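MHC class I-like protein MILL2 (Mus musculus, PDB 6A97) binds heparan sulfate proteoglycans on the surface of fibroblasts and belongs to the MHC class I family. Local coordinates at residues T22-L34 / H111-S123. Residues are numbered along the deposited sequence; the frame is centred on the assembly and turned at random.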
loop_
_atom_site.group_PDB
_atom_site.type_symbol
_atom_site.label_atom_id
_atom_site.label_comp_id
_atom_site.label_asym_id
_atom_site.label_seq_id
_atom_site.Cartn_x
_atom_site.Cartn_y
_atom_site.Cartn_z
ATOM N N THR A 22 -15.855 -6.118 12.299
ATOM C CA THR A 22 -16.090 -7.243 11.400
ATOM C C THR A 22 -15.045 -8.349 11.591
ATOM O O THR A 22 -13.849 -8.081 11.724
ATOM C CB THR A 22 -16.108 -6.785 9.923
ATOM O OG1 THR A 22 -16.294 -7.918 9.065
ATOM C CG2 THR A 22 -14.814 -6.067 9.556
ATOM N N HIS A 23 -15.505 -9.596 11.619
ATOM C CA HIS A 23 -14.617 -10.725 11.868
ATOM C C HIS A 23 -14.965 -11.921 10.995
ATOM O O HIS A 23 -16.104 -12.068 10.552
ATOM C CB HIS A 23 -14.668 -11.127 13.342
ATOM C CG HIS A 23 -14.259 -10.035 14.277
ATOM N ND1 HIS A 23 -12.940 -9.731 14.535
ATOM C CD2 HIS A 23 -14.996 -9.171 15.016
ATOM C CE1 HIS A 23 -12.881 -8.731 15.396
ATOM N NE2 HIS A 23 -14.115 -8.373 15.703
ATOM N N THR A 24 -13.978 -12.778 10.758
ATOM C CA THR A 24 -14.170 -13.941 9.903
ATOM C C THR A 24 -13.639 -15.221 10.544
ATOM O O THR A 24 -12.563 -15.235 11.148
ATOM C CB THR A 24 -13.488 -13.746 8.535
ATOM O OG1 THR A 24 -13.916 -12.506 7.958
ATOM C CG2 THR A 24 -13.846 -14.882 7.588
ATOM N N LEU A 25 -14.416 -16.291 10.418
ATOM C CA LEU A 25 -13.980 -17.626 10.806
ATOM C C LEU A 25 -13.913 -18.477 9.550
ATOM O O LEU A 25 -14.888 -18.561 8.808
ATOM C CB LEU A 25 -14.933 -18.245 11.828
ATOM C CG LEU A 25 -14.792 -19.748 12.086
ATOM C CD1 LEU A 25 -13.390 -20.086 12.561
ATOM C CD2 LEU A 25 -15.828 -20.229 13.094
ATOM N N ARG A 26 -12.764 -19.094 9.297
ATOM C CA ARG A 26 -12.592 -19.885 8.084
ATOM C C ARG A 26 -11.955 -21.237 8.369
ATOM O O ARG A 26 -10.928 -21.321 9.042
ATOM C CB ARG A 26 -11.744 -19.128 7.060
ATOM C CG ARG A 26 -11.515 -19.900 5.762
ATOM C CD ARG A 26 -10.609 -19.124 4.811
ATOM N NE ARG A 26 -11.200 -17.852 4.399
ATOM C CZ ARG A 26 -11.917 -17.679 3.289
ATOM N NH1 ARG A 26 -12.410 -16.482 2.997
ATOM N NH2 ARG A 26 -12.140 -18.698 2.470
ATOM N N TYR A 27 -12.581 -22.286 7.850
ATOM C CA TYR A 27 -12.054 -23.641 7.927
ATOM C C TYR A 27 -11.466 -24.005 6.581
ATOM O O TYR A 27 -12.187 -24.013 5.582
ATOM C CB TYR A 27 -13.149 -24.650 8.283
ATOM C CG TYR A 27 -13.884 -24.402 9.581
ATOM C CD1 TYR A 27 -14.912 -23.465 9.652
ATOM C CD2 TYR A 27 -13.581 -25.139 10.725
ATOM C CE1 TYR A 27 -15.605 -23.251 10.830
ATOM C CE2 TYR A 27 -14.268 -24.932 11.911
ATOM C CZ TYR A 27 -15.277 -23.987 11.958
ATOM O OH TYR A 27 -15.966 -23.772 13.131
ATOM N N ASN A 28 -10.169 -24.285 6.537
ATOM C CA ASN A 28 -9.554 -24.825 5.333
ATOM C C ASN A 28 -9.342 -26.324 5.507
ATOM O O ASN A 28 -8.527 -26.755 6.328
ATOM C CB ASN A 28 -8.237 -24.115 5.020
ATOM C CG ASN A 28 -8.449 -22.818 4.258
ATOM O OD1 ASN A 28 -9.578 -22.369 4.088
ATOM N ND2 ASN A 28 -7.364 -22.213 3.795
ATOM N N VAL A 29 -10.096 -27.111 4.748
ATOM C CA VAL A 29 -10.093 -28.561 4.896
ATOM C C VAL A 29 -9.494 -29.219 3.666
ATOM O O VAL A 29 -9.777 -28.818 2.534
ATOM C CB VAL A 29 -11.524 -29.111 5.118
ATOM C CG1 VAL A 29 -11.504 -30.615 5.318
ATOM C CG2 VAL A 29 -12.189 -28.424 6.302
ATOM N N ARG A 30 -8.669 -30.236 3.877
ATOM C CA ARG A 30 -8.130 -30.993 2.756
ATOM C C ARG A 30 -7.994 -32.473 3.096
ATOM O O ARG A 30 -7.519 -32.821 4.173
ATOM C CB ARG A 30 -6.777 -30.424 2.336
ATOM C CG ARG A 30 -6.034 -31.294 1.348
ATOM C CD ARG A 30 -4.874 -30.547 0.729
ATOM N NE ARG A 30 -3.910 -30.117 1.734
ATOM C CZ ARG A 30 -2.813 -30.798 2.055
ATOM N NH1 ARG A 30 -2.539 -31.945 1.444
ATOM N NH2 ARG A 30 -1.983 -30.324 2.979
ATOM N N ALA A 31 -8.412 -33.338 2.175
ATOM C CA ALA A 31 -8.191 -34.775 2.314
ATOM C C ALA A 31 -6.785 -35.144 1.865
ATOM O O ALA A 31 -6.328 -34.710 0.804
ATOM C CB ALA A 31 -9.219 -35.557 1.512
ATOM N N HIS A 32 -6.102 -35.955 2.669
ATOM C CA HIS A 32 -4.738 -36.359 2.355
ATOM C C HIS A 32 -4.708 -37.316 1.172
ATOM O O HIS A 32 -3.915 -37.150 0.246
ATOM C CB HIS A 32 -4.072 -37.001 3.570
ATOM C CG HIS A 32 -3.682 -36.018 4.627
ATOM N ND1 HIS A 32 -2.691 -35.078 4.440
ATOM C CD2 HIS A 32 -4.150 -35.827 5.883
ATOM C CE1 HIS A 32 -2.565 -34.352 5.536
ATOM N NE2 HIS A 32 -3.437 -34.787 6.428
ATOM N N SER A 33 -5.575 -38.322 1.216
ATOM C CA SER A 33 -5.738 -39.258 0.111
ATOM C C SER A 33 -7.148 -39.830 0.147
ATOM O O SER A 33 -7.664 -40.165 1.212
ATOM C CB SER A 33 -4.705 -40.379 0.179
ATOM O OG SER A 33 -5.076 -41.355 1.133
ATOM N N LEU A 34 -7.769 -39.935 -1.020
ATOM C CA LEU A 34 -9.164 -40.339 -1.101
ATOM C C LEU A 34 -9.321 -41.857 -1.041
ATOM O O LEU A 34 -9.188 -42.549 -2.049
ATOM C CB LEU A 34 -9.795 -39.780 -2.375
ATOM C CG LEU A 34 -9.784 -38.249 -2.443
ATOM C CD1 LEU A 34 -10.191 -37.765 -3.823
ATOM C CD2 LEU A 34 -10.699 -37.660 -1.383
ATOM N N HIS A 111 -5.781 -37.645 -6.657
ATOM C CA HIS A 111 -6.536 -36.403 -6.791
ATOM C C HIS A 111 -6.623 -35.651 -5.469
ATOM O O HIS A 111 -6.382 -36.221 -4.405
ATOM C CB HIS A 111 -7.935 -36.690 -7.328
ATOM C CG HIS A 111 -7.933 -37.391 -8.648
ATOM N ND1 HIS A 111 -7.907 -36.713 -9.848
ATOM C CD2 HIS A 111 -7.942 -38.709 -8.960
ATOM C CE1 HIS A 111 -7.905 -37.584 -10.841
ATOM N NE2 HIS A 111 -7.927 -38.801 -10.329
ATOM N N THR A 112 -6.971 -34.370 -5.548
ATOM C CA THR A 112 -6.975 -33.496 -4.380
ATOM C C THR A 112 -8.347 -32.886 -4.110
ATOM O O THR A 112 -8.860 -32.117 -4.923
ATOM C CB THR A 112 -5.959 -32.344 -4.541
ATOM O OG1 THR A 112 -4.703 -32.866 -4.995
ATOM C CG2 THR A 112 -5.764 -31.605 -3.221
ATOM N N LEU A 113 -8.929 -33.215 -2.961
ATOM C CA LEU A 113 -10.199 -32.622 -2.548
ATOM C C LEU A 113 -9.986 -31.602 -1.439
ATOM O O LEU A 113 -9.391 -31.912 -0.405
ATOM C CB LEU A 113 -11.178 -33.700 -2.078
ATOM C CG LEU A 113 -12.559 -33.200 -1.656
ATOM C CD1 LEU A 113 -13.327 -32.620 -2.859
ATOM C CD2 LEU A 113 -13.349 -34.313 -0.987
ATOM N N GLN A 114 -10.477 -30.383 -1.665
ATOM C CA GLN A 114 -10.336 -29.295 -0.700
ATOM C C GLN A 114 -11.677 -28.658 -0.403
ATOM O O GLN A 114 -12.592 -28.695 -1.226
ATOM C CB GLN A 114 -9.378 -28.218 -1.220
ATOM C CG GLN A 114 -7.947 -28.686 -1.454
ATOM C CD GLN A 114 -7.155 -27.702 -2.306
ATOM O OE1 GLN A 114 -7.043 -27.872 -3.519
ATOM N NE2 GLN A 114 -6.616 -26.660 -1.675
ATOM N N ALA A 115 -11.786 -28.049 0.769
ATOM C CA ALA A 115 -12.966 -27.278 1.101
ATOM C C ALA A 115 -12.560 -26.030 1.860
ATOM O O ALA A 115 -11.645 -26.065 2.675
ATOM C CB ALA A 115 -13.948 -28.111 1.926
ATOM N N THR A 116 -13.222 -24.917 1.581
ATOM C CA THR A 116 -13.090 -23.773 2.460
ATOM C C THR A 116 -14.490 -23.339 2.851
ATOM O O THR A 116 -15.406 -23.315 2.024
ATOM C CB THR A 116 -12.289 -22.615 1.822
ATOM O OG1 THR A 116 -12.079 -21.600 2.805
ATOM C CG2 THR A 116 -13.011 -22.002 0.600
ATOM N N LEU A 117 -14.672 -23.024 4.124
ATOM C CA LEU A 117 -16.006 -22.721 4.607
ATOM C C LEU A 117 -15.923 -21.908 5.875
ATOM O O LEU A 117 -14.868 -21.836 6.506
ATOM C CB LEU A 117 -16.784 -24.020 4.822
ATOM C CG LEU A 117 -16.310 -25.007 5.899
ATOM C CD1 LEU A 117 -17.106 -24.863 7.204
ATOM C CD2 LEU A 117 -16.300 -26.440 5.383
ATOM N N GLY A 118 -17.027 -21.273 6.240
ATOM C CA GLY A 118 -17.057 -20.499 7.463
ATOM C C GLY A 118 -18.091 -19.398 7.445
ATOM O O GLY A 118 -19.067 -19.461 6.702
ATOM N N CYS A 119 -17.874 -18.383 8.270
ATOM C CA CYS A 119 -18.848 -17.317 8.419
ATOM C C CYS A 119 -18.153 -16.003 8.704
ATOM O O CYS A 119 -17.018 -15.972 9.186
ATOM C CB CYS A 119 -19.838 -17.640 9.537
ATOM S SG CYS A 119 -19.065 -17.776 11.178
ATOM N N GLU A 120 -18.849 -14.916 8.402
ATOM C CA GLU A 120 -18.306 -13.581 8.560
ATOM C C GLU A 120 -19.252 -12.731 9.397
ATOM O O GLU A 120 -20.419 -12.559 9.051
ATOM C CB GLU A 120 -18.070 -12.946 7.188
ATOM C CG GLU A 120 -17.395 -11.588 7.217
ATOM C CD GLU A 120 -17.027 -11.108 5.825
ATOM O OE1 GLU A 120 -16.031 -10.366 5.692
ATOM O OE2 GLU A 120 -17.731 -11.482 4.861
ATOM N N LEU A 121 -18.749 -12.221 10.514
ATOM C CA LEU A 121 -19.532 -11.338 11.366
ATOM C C LEU A 121 -19.465 -9.913 10.831
ATOM O O LEU A 121 -18.388 -9.327 10.743
ATOM C CB LEU A 121 -19.027 -11.395 12.808
ATOM C CG LEU A 121 -19.727 -10.501 13.831
ATOM C CD1 LEU A 121 -21.156 -10.971 14.081
ATOM C CD2 LEU A 121 -18.934 -10.458 15.128
ATOM N N LEU A 122 -20.614 -9.364 10.453
ATOM C CA LEU A 122 -20.665 -7.993 9.962
ATOM C C LEU A 122 -20.823 -7.030 11.133
ATOM O O LEU A 122 -21.367 -7.396 12.176
ATOM C CB LEU A 122 -21.806 -7.818 8.959
ATOM C CG LEU A 122 -21.763 -8.705 7.712
ATOM C CD1 LEU A 122 -22.900 -8.354 6.769
ATOM C CD2 LEU A 122 -20.424 -8.579 7.008
ATOM N N SER A 123 -20.348 -5.800 10.956
ATOM C CA SER A 123 -20.371 -4.800 12.024
ATOM C C SER A 123 -21.793 -4.448 12.463
ATOM O O SER A 123 -21.990 -3.849 13.521
ATOM C CB SER A 123 -19.638 -3.533 11.582
ATOM O OG SER A 123 -20.301 -2.917 10.492
HETATM O O HOH W 1 -7.408 -35.299 -1.679
#
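T116 OG1 links R26 and N28 across the two central strands of the MHC class I platform, 23-31 and 113-121, which run antiparallel. It donates to N28 OD1 at 2.9 Å and accepts from R26 NH2, also at 2.9 Å. R26 reaches it because its chain, extended through CG and CD, bends at chi3 (-63°). The guanidinium meets the hydroxyl at its edge, with OG1 15° out of its plane.

Here the alpha-1 and alpha-2 halves of the eight-stranded sheet join. The backbones pair regularly from H23 with L121 to R30 with Q114, and A31 N adds a last bond to L113 O. Beyond it a water bridges A31 O, H111 O and L113 N. At the other end L121 O takes two donors, H23 N and T22 OG1, both at 3.0 Å.

R26, N28, T116 and Q114 share the face turned away from the helices. There another protein chain packs on N28, R30 and Q114, and its backbone accepts from Q114 NE2. E120, on the same face, makes a salt bridge with R128.

L25, Y27, L117 and C119 line the opposite face, under helix 171-193, to which C119 is tied by its disulfide with C182. L117 CD1 lies 3.6 Å from Y27 CD1, while L117 O sits in plane at the edge of the tyrosine ring, 3.5 Å from the same Y27 CD1.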